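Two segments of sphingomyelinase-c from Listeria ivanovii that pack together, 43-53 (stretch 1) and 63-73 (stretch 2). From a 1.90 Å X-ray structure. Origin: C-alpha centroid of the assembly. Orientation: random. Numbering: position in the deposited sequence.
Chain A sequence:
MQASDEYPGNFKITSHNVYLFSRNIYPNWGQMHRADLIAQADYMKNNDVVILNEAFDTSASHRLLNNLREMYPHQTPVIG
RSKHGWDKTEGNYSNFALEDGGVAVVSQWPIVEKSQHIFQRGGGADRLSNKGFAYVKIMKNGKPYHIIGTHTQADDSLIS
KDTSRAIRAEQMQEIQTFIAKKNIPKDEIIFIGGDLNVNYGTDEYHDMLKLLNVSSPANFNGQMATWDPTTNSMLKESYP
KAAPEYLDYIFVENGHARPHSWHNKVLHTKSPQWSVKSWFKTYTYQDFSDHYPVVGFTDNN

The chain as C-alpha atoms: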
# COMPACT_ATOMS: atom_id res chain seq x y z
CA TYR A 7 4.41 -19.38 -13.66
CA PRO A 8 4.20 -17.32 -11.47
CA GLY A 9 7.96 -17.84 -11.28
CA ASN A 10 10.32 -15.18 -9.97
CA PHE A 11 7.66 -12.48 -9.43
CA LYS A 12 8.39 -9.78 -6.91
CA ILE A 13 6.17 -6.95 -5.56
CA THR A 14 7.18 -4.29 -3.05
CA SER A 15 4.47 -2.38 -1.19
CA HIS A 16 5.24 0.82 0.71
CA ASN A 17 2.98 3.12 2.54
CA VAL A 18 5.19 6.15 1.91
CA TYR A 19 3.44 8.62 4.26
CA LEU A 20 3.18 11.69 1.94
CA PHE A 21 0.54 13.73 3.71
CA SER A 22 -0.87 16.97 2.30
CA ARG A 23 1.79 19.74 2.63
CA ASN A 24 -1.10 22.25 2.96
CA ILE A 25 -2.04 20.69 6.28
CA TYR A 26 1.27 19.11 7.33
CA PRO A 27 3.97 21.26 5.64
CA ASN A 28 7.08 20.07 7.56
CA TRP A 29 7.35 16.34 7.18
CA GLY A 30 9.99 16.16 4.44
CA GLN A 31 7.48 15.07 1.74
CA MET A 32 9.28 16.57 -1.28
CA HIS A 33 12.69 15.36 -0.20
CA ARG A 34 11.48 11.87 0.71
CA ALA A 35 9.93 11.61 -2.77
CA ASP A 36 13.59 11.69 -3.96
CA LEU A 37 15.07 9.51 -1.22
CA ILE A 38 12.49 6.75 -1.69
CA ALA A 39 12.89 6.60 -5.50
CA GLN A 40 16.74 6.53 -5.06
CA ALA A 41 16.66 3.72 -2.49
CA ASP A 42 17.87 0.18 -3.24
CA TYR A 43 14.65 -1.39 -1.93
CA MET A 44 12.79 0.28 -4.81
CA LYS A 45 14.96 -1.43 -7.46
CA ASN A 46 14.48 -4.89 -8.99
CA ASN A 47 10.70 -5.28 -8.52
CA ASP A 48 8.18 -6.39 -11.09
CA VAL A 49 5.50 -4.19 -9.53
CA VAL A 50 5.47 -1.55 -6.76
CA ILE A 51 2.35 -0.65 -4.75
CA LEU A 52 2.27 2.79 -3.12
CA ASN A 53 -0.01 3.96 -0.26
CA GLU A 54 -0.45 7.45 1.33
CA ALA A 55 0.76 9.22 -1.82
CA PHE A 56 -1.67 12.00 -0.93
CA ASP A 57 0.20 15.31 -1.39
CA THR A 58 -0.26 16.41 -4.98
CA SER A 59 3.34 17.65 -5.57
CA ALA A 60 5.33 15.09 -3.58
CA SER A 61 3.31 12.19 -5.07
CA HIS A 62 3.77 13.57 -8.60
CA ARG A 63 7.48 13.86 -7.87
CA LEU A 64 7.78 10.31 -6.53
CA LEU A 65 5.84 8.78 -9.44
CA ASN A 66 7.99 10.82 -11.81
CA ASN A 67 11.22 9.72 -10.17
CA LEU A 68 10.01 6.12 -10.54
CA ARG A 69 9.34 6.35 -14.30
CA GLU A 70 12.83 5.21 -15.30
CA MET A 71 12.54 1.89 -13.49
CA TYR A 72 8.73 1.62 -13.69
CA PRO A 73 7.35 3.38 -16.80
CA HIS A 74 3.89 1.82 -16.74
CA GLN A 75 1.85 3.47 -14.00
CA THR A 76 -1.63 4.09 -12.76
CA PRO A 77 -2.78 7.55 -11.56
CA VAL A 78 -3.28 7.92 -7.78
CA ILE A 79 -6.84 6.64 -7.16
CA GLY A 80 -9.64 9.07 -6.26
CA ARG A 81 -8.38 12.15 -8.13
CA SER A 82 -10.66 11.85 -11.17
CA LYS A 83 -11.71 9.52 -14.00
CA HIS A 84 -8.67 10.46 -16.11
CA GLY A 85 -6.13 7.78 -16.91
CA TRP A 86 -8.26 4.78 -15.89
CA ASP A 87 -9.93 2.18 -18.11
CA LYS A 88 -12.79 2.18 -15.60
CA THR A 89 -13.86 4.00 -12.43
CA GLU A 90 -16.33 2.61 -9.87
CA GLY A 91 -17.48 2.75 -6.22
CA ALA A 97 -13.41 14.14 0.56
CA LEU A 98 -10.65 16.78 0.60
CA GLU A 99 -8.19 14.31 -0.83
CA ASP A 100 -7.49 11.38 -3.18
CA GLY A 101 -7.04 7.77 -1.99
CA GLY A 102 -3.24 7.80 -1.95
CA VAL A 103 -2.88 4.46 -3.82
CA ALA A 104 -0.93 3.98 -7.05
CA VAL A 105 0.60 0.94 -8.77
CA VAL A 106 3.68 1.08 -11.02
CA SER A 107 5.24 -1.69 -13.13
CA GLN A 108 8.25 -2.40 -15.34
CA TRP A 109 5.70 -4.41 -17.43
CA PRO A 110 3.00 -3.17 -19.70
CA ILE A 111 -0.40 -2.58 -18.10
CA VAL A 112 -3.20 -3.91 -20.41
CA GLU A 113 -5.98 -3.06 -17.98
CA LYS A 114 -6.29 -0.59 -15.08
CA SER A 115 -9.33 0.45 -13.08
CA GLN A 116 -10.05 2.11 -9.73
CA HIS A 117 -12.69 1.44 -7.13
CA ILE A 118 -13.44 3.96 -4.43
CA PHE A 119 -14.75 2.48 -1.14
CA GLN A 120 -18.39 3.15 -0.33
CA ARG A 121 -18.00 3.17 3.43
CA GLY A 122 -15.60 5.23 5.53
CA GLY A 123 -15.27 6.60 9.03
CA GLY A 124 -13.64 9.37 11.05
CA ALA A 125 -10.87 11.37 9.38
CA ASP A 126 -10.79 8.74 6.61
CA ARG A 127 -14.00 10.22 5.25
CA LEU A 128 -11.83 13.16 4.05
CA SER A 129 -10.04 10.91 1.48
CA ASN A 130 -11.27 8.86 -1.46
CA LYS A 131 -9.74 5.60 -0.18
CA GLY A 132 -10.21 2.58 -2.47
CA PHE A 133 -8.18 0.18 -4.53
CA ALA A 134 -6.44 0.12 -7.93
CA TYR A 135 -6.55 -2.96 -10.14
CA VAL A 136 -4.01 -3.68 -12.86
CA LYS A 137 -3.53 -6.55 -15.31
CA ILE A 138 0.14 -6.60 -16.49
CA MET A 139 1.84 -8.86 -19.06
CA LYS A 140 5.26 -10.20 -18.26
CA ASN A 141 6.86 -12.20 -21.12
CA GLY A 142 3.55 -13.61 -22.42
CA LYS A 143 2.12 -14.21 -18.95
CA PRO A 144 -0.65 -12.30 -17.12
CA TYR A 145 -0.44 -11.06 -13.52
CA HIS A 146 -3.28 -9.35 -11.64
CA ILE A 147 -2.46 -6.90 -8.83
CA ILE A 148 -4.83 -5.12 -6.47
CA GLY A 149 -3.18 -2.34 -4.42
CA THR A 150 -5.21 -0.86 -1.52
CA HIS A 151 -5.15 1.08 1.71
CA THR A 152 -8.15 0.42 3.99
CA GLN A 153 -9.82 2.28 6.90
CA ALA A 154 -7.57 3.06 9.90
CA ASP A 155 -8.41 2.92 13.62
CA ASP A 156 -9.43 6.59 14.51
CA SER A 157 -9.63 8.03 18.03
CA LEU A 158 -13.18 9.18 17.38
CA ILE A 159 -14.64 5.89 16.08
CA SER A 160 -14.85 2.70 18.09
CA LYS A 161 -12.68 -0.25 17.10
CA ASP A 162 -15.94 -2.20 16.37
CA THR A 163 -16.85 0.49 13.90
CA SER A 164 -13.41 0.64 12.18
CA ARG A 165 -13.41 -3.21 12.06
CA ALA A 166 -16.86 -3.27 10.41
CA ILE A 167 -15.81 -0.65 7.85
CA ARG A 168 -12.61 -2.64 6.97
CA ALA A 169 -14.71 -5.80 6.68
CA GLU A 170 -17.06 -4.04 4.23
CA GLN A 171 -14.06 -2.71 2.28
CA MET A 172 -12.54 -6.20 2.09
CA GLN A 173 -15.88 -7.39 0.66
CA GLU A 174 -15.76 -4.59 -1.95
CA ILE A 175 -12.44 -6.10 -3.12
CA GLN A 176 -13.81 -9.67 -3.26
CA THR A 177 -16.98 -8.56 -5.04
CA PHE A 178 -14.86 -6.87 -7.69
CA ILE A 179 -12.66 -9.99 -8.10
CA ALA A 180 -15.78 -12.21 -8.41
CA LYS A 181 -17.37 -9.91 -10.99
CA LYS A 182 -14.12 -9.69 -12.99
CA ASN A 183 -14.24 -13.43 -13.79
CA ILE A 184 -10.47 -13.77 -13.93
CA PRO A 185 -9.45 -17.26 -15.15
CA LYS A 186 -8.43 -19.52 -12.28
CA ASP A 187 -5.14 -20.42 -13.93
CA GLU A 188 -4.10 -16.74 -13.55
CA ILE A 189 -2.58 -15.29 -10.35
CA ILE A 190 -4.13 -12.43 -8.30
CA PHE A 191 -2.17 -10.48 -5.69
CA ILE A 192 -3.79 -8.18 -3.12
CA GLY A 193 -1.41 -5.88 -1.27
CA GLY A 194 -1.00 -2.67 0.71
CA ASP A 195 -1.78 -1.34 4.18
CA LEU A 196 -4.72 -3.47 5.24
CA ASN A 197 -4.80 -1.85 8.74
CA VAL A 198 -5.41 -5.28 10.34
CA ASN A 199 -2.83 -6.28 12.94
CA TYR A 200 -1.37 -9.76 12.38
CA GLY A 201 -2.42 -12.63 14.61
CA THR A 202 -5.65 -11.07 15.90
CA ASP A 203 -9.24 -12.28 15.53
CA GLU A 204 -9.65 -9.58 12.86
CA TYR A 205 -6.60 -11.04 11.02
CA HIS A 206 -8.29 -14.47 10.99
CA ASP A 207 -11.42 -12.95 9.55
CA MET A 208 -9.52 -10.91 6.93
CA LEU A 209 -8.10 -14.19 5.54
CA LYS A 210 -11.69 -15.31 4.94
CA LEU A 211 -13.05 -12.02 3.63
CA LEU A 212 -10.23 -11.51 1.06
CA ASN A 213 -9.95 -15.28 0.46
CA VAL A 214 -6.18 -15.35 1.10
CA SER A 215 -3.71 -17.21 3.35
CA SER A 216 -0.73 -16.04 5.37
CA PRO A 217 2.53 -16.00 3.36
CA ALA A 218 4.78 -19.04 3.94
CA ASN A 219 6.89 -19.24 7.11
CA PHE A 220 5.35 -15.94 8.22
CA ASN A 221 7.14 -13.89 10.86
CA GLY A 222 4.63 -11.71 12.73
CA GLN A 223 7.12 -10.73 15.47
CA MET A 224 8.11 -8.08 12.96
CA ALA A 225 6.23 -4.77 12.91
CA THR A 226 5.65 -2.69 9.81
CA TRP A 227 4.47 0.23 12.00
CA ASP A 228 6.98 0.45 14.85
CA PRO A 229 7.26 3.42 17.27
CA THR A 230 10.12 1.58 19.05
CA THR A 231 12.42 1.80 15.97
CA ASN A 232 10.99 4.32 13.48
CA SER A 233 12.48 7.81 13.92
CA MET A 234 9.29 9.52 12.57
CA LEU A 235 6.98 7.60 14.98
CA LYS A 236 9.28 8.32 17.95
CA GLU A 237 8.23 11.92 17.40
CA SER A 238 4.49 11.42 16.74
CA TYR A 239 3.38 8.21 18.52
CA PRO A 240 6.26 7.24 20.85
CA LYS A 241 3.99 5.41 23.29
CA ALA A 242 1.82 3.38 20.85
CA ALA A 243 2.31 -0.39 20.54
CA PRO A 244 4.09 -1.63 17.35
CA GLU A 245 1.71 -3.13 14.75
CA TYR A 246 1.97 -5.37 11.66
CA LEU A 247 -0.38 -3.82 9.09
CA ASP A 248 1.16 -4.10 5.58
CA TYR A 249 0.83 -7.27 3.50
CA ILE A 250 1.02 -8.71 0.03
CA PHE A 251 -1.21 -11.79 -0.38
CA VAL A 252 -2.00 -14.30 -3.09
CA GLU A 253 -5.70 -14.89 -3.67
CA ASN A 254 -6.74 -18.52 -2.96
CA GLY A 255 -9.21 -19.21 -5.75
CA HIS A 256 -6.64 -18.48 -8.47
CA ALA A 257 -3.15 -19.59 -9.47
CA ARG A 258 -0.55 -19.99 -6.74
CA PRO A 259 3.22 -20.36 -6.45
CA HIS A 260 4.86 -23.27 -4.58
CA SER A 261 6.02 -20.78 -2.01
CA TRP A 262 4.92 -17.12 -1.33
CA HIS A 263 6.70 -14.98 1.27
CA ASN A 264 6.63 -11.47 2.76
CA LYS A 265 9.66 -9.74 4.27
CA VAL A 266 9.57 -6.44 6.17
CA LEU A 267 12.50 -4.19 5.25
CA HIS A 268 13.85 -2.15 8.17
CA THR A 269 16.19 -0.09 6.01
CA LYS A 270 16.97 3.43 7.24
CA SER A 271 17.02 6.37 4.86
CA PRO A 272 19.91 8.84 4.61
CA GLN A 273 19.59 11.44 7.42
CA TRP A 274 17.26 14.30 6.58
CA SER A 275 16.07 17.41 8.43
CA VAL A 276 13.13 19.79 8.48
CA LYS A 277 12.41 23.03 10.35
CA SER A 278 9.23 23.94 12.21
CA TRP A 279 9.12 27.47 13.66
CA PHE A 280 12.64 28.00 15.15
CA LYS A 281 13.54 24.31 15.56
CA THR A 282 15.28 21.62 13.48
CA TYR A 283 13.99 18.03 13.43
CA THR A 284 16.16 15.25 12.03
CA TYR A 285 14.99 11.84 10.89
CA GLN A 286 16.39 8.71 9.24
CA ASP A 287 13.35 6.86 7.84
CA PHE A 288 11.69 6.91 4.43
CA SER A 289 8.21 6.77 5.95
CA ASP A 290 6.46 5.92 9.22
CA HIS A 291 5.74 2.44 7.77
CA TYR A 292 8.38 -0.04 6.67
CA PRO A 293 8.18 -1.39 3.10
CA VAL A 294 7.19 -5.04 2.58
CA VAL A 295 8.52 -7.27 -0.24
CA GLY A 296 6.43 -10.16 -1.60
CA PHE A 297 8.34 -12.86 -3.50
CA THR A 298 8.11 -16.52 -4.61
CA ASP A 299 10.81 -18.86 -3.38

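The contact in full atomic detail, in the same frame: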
# COMPACT_ATOMS: atom_id res chain seq x y z
N TYR A 43 15.82 -0.53 -2.08
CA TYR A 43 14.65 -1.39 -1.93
C TYR A 43 13.63 -1.16 -3.03
O TYR A 43 12.79 -2.03 -3.29
CB TYR A 43 14.03 -1.26 -0.52
CG TYR A 43 13.14 -0.04 -0.34
CD1 TYR A 43 11.78 -0.08 -0.69
CD2 TYR A 43 13.65 1.14 0.22
CE1 TYR A 43 10.96 1.04 -0.52
CE2 TYR A 43 12.82 2.26 0.40
CZ TYR A 43 11.49 2.21 0.03
OH TYR A 43 10.68 3.32 0.20
N MET A 44 13.70 -0.02 -3.71
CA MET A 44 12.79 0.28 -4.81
C MET A 44 13.23 -0.31 -6.15
O MET A 44 12.46 -0.32 -7.10
CB MET A 44 12.54 1.78 -4.93
CG MET A 44 11.56 2.27 -3.85
SD MET A 44 9.89 1.64 -4.19
CE MET A 44 8.88 2.61 -3.05
N LYS A 45 14.45 -0.81 -6.21
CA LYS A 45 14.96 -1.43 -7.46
C LYS A 45 14.56 -2.91 -7.54
O LYS A 45 14.24 -3.54 -6.53
CB LYS A 45 16.48 -1.34 -7.50
CG LYS A 45 17.02 0.06 -7.33
CD LYS A 45 18.54 0.04 -7.17
CE LYS A 45 19.11 1.46 -7.03
NZ LYS A 45 18.49 2.45 -7.97
N ASN A 46 14.60 -3.45 -8.76
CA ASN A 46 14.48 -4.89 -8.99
C ASN A 46 13.13 -5.51 -8.62
O ASN A 46 13.06 -6.69 -8.24
CB ASN A 46 15.62 -5.65 -8.31
CG ASN A 46 16.98 -5.07 -8.64
OD1 ASN A 46 17.27 -4.74 -9.81
ND2 ASN A 46 17.82 -4.92 -7.59
N ASN A 47 12.05 -4.73 -8.74
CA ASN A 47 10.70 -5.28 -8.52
C ASN A 47 10.02 -5.45 -9.85
O ASN A 47 10.29 -4.70 -10.78
CB ASN A 47 9.87 -4.32 -7.63
CG ASN A 47 10.45 -4.20 -6.23
OD1 ASN A 47 11.05 -3.17 -5.84
ND2 ASN A 47 10.32 -5.26 -5.46
N ASP A 48 9.07 -6.38 -9.95
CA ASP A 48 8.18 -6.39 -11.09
C ASP A 48 7.14 -5.30 -11.00
O ASP A 48 6.79 -4.67 -12.00
CB ASP A 48 7.52 -7.78 -11.20
CG ASP A 48 8.54 -8.85 -11.54
OD1 ASP A 48 9.06 -8.82 -12.68
OD2 ASP A 48 8.89 -9.65 -10.67
N VAL A 49 6.64 -5.08 -9.78
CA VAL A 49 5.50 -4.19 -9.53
C VAL A 49 5.75 -3.52 -8.16
O VAL A 49 6.32 -4.14 -7.23
CB VAL A 49 4.13 -4.98 -9.53
CG1 VAL A 49 2.99 -4.10 -9.01
CG2 VAL A 49 3.77 -5.49 -10.94
N VAL A 50 5.37 -2.25 -8.05
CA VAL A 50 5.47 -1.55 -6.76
C VAL A 50 4.10 -0.97 -6.44
O VAL A 50 3.45 -0.36 -7.31
CB VAL A 50 6.50 -0.38 -6.77
CG1 VAL A 50 6.37 0.48 -5.47
CG2 VAL A 50 7.94 -0.91 -6.86
N ILE A 51 3.65 -1.19 -5.21
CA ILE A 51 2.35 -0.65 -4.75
C ILE A 51 2.66 0.48 -3.80
O ILE A 51 3.44 0.31 -2.89
CB ILE A 51 1.52 -1.72 -3.99
CG1 ILE A 51 1.14 -2.87 -4.94
CG2 ILE A 51 0.26 -1.05 -3.31
CD1 ILE A 51 0.48 -4.10 -4.19
N LEU A 52 2.07 1.66 -4.03
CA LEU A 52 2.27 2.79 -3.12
C LEU A 52 0.99 3.10 -2.36
O LEU A 52 -0.09 2.98 -2.92
CB LEU A 52 2.66 4.03 -3.92
CG LEU A 52 3.92 3.88 -4.77
CD1 LEU A 52 4.10 5.17 -5.56
CD2 LEU A 52 5.15 3.60 -3.89
N ASN A 53 1.13 3.53 -1.11
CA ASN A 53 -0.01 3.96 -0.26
C ASN A 53 0.37 5.32 0.34
O ASN A 53 1.55 5.62 0.51
CB ASN A 53 -0.22 3.03 0.96
CG ASN A 53 -0.79 1.65 0.62
OD1 ASN A 53 -0.76 0.77 1.48
ND2 ASN A 53 -1.26 1.46 -0.62
N ARG A 63 6.04 14.04 -7.84
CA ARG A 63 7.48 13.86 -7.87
C ARG A 63 7.92 12.40 -7.74
O ARG A 63 8.80 11.93 -8.52
CB ARG A 63 8.19 14.73 -6.83
CG ARG A 63 9.70 14.52 -6.87
CD ARG A 63 10.43 15.33 -5.85
NE ARG A 63 10.55 16.71 -6.31
CZ ARG A 63 11.31 17.63 -5.71
NH1 ARG A 63 12.01 17.31 -4.63
NH2 ARG A 63 11.35 18.86 -6.20
N LEU A 64 7.38 11.69 -6.76
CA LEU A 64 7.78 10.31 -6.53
C LEU A 64 7.48 9.46 -7.78
O LEU A 64 8.33 8.70 -8.23
CB LEU A 64 7.07 9.72 -5.30
CG LEU A 64 7.25 8.23 -5.06
CD1 LEU A 64 8.72 7.82 -4.93
CD2 LEU A 64 6.46 7.86 -3.82
N LEU A 65 6.27 9.59 -8.30
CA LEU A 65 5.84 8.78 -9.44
C LEU A 65 6.72 9.13 -10.65
O LEU A 65 7.13 8.27 -11.41
CB LEU A 65 4.37 9.05 -9.73
CG LEU A 65 3.47 8.40 -8.64
CD1 LEU A 65 2.09 8.91 -8.81
CD2 LEU A 65 3.55 6.89 -8.81
N ASN A 66 7.05 10.40 -10.78
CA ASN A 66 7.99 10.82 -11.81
C ASN A 66 9.40 10.27 -11.69
O ASN A 66 9.97 9.79 -12.69
CB ASN A 66 7.98 12.33 -11.95
CG ASN A 66 7.33 12.74 -13.20
OD1 ASN A 66 6.13 12.99 -13.26
ND2 ASN A 66 8.12 12.72 -14.27
N ASN A 67 9.94 10.32 -10.48
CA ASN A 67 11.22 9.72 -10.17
C ASN A 67 11.26 8.22 -10.47
O ASN A 67 12.35 7.66 -10.67
CB ASN A 67 11.56 9.89 -8.68
CG ASN A 67 11.87 11.34 -8.29
OD1 ASN A 67 12.02 12.19 -9.14
ND2 ASN A 67 11.93 11.61 -6.97
N LEU A 68 10.09 7.58 -10.42
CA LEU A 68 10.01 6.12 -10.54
C LEU A 68 9.83 5.65 -11.99
O LEU A 68 9.87 4.44 -12.27
CB LEU A 68 8.84 5.57 -9.67
CG LEU A 68 9.09 5.52 -8.15
CD1 LEU A 68 7.81 5.10 -7.43
CD2 LEU A 68 10.26 4.59 -7.79
N ARG A 69 9.61 6.61 -12.89
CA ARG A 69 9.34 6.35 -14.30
C ARG A 69 10.45 5.58 -15.02
O ARG A 69 10.16 4.76 -15.90
CB ARG A 69 9.09 7.64 -15.06
CG ARG A 69 7.74 8.22 -14.93
CD ARG A 69 6.72 7.53 -15.80
NE ARG A 69 5.44 8.24 -15.71
CZ ARG A 69 4.26 7.75 -16.08
NH1 ARG A 69 4.15 6.52 -16.58
NH2 ARG A 69 3.17 8.50 -15.95
N GLU A 70 11.70 5.86 -14.66
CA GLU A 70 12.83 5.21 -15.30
C GLU A 70 12.74 3.70 -15.10
O GLU A 70 12.80 2.93 -16.06
CB GLU A 70 14.15 5.76 -14.76
CG GLU A 70 15.36 4.85 -14.90
CD GLU A 70 16.10 5.02 -16.20
OE1 GLU A 70 15.46 5.37 -17.22
OE2 GLU A 70 17.34 4.81 -16.21
N MET A 71 12.58 3.29 -13.84
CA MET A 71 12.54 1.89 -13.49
C MET A 71 11.16 1.30 -13.78
O MET A 71 11.06 0.15 -14.17
CB MET A 71 12.87 1.70 -12.02
CG MET A 71 14.29 2.12 -11.64
SD MET A 71 14.65 1.71 -9.94
CE MET A 71 13.46 2.79 -9.10
N TYR A 72 10.10 2.10 -13.59
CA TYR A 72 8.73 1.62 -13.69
C TYR A 72 7.89 2.53 -14.56
O TYR A 72 7.07 3.29 -14.04
CB TYR A 72 8.10 1.46 -12.28
CG TYR A 72 8.95 0.63 -11.35
CD1 TYR A 72 9.04 -0.76 -11.51
CD2 TYR A 72 9.71 1.23 -10.34
CE1 TYR A 72 9.84 -1.52 -10.70
CE2 TYR A 72 10.52 0.47 -9.52
CZ TYR A 72 10.58 -0.91 -9.71
OH TYR A 72 11.36 -1.69 -8.91
N PRO A 73 8.06 2.47 -15.91
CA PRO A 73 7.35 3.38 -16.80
C PRO A 73 5.85 3.19 -16.94
O PRO A 73 5.17 4.08 -17.45
CB PRO A 73 8.00 3.14 -18.19
CG PRO A 73 8.74 1.88 -18.06
CD PRO A 73 9.00 1.58 -16.65

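The strand 49-53 and the 3-10 turn and loop before it lie against a helix that begins before Arg63 and the residues of helical phi/psi that follow. The backbones stay 7 to 9 Å apart, with Lys45 CA 7.3 Å from Met71 CA, Met44 CA 8.6 Å from Leu68 CA and Leu52 CA 9.4 Å from Leu65 CA, so side chains fill the gap.

Tyr72 buries the most surface. Its CB points toward the other stretch, and with chi1 at -53° (m) the hydroxyl reaches the loop and serves two backbone groups: Tyr72 OH donates to Met44 O at a short 2.5 Å and accepts from Asn47 N at 3.1 Å. A phenol suits this place because one oxygen can both give and receive, while its ring remains apolar. Val50, in the t rotamer, sets CG2 over one face of that ring, 3.9 Å from Tyr72 CZ, in a CH-pi contact.

Met71 is m, t, m; this unbranched chain brings Met71 CE to 3.8 Å from Met44 O, and Met71 SD lies 3.9 Å from Lys45 CG. Lys45 thus contributes aliphatic methylene, although its CB points away.

Farther along the strand, Leu52 (m, t) points toward stretch 2. Leu52 CD1 meets Leu65 CD2 at 3.7 Å, Leu64 CD2 at 4.0 Å and Leu68 CD1 at 4.2 Å. Leu64 takes t, p, whereas Leu65 and Leu68 are m, t.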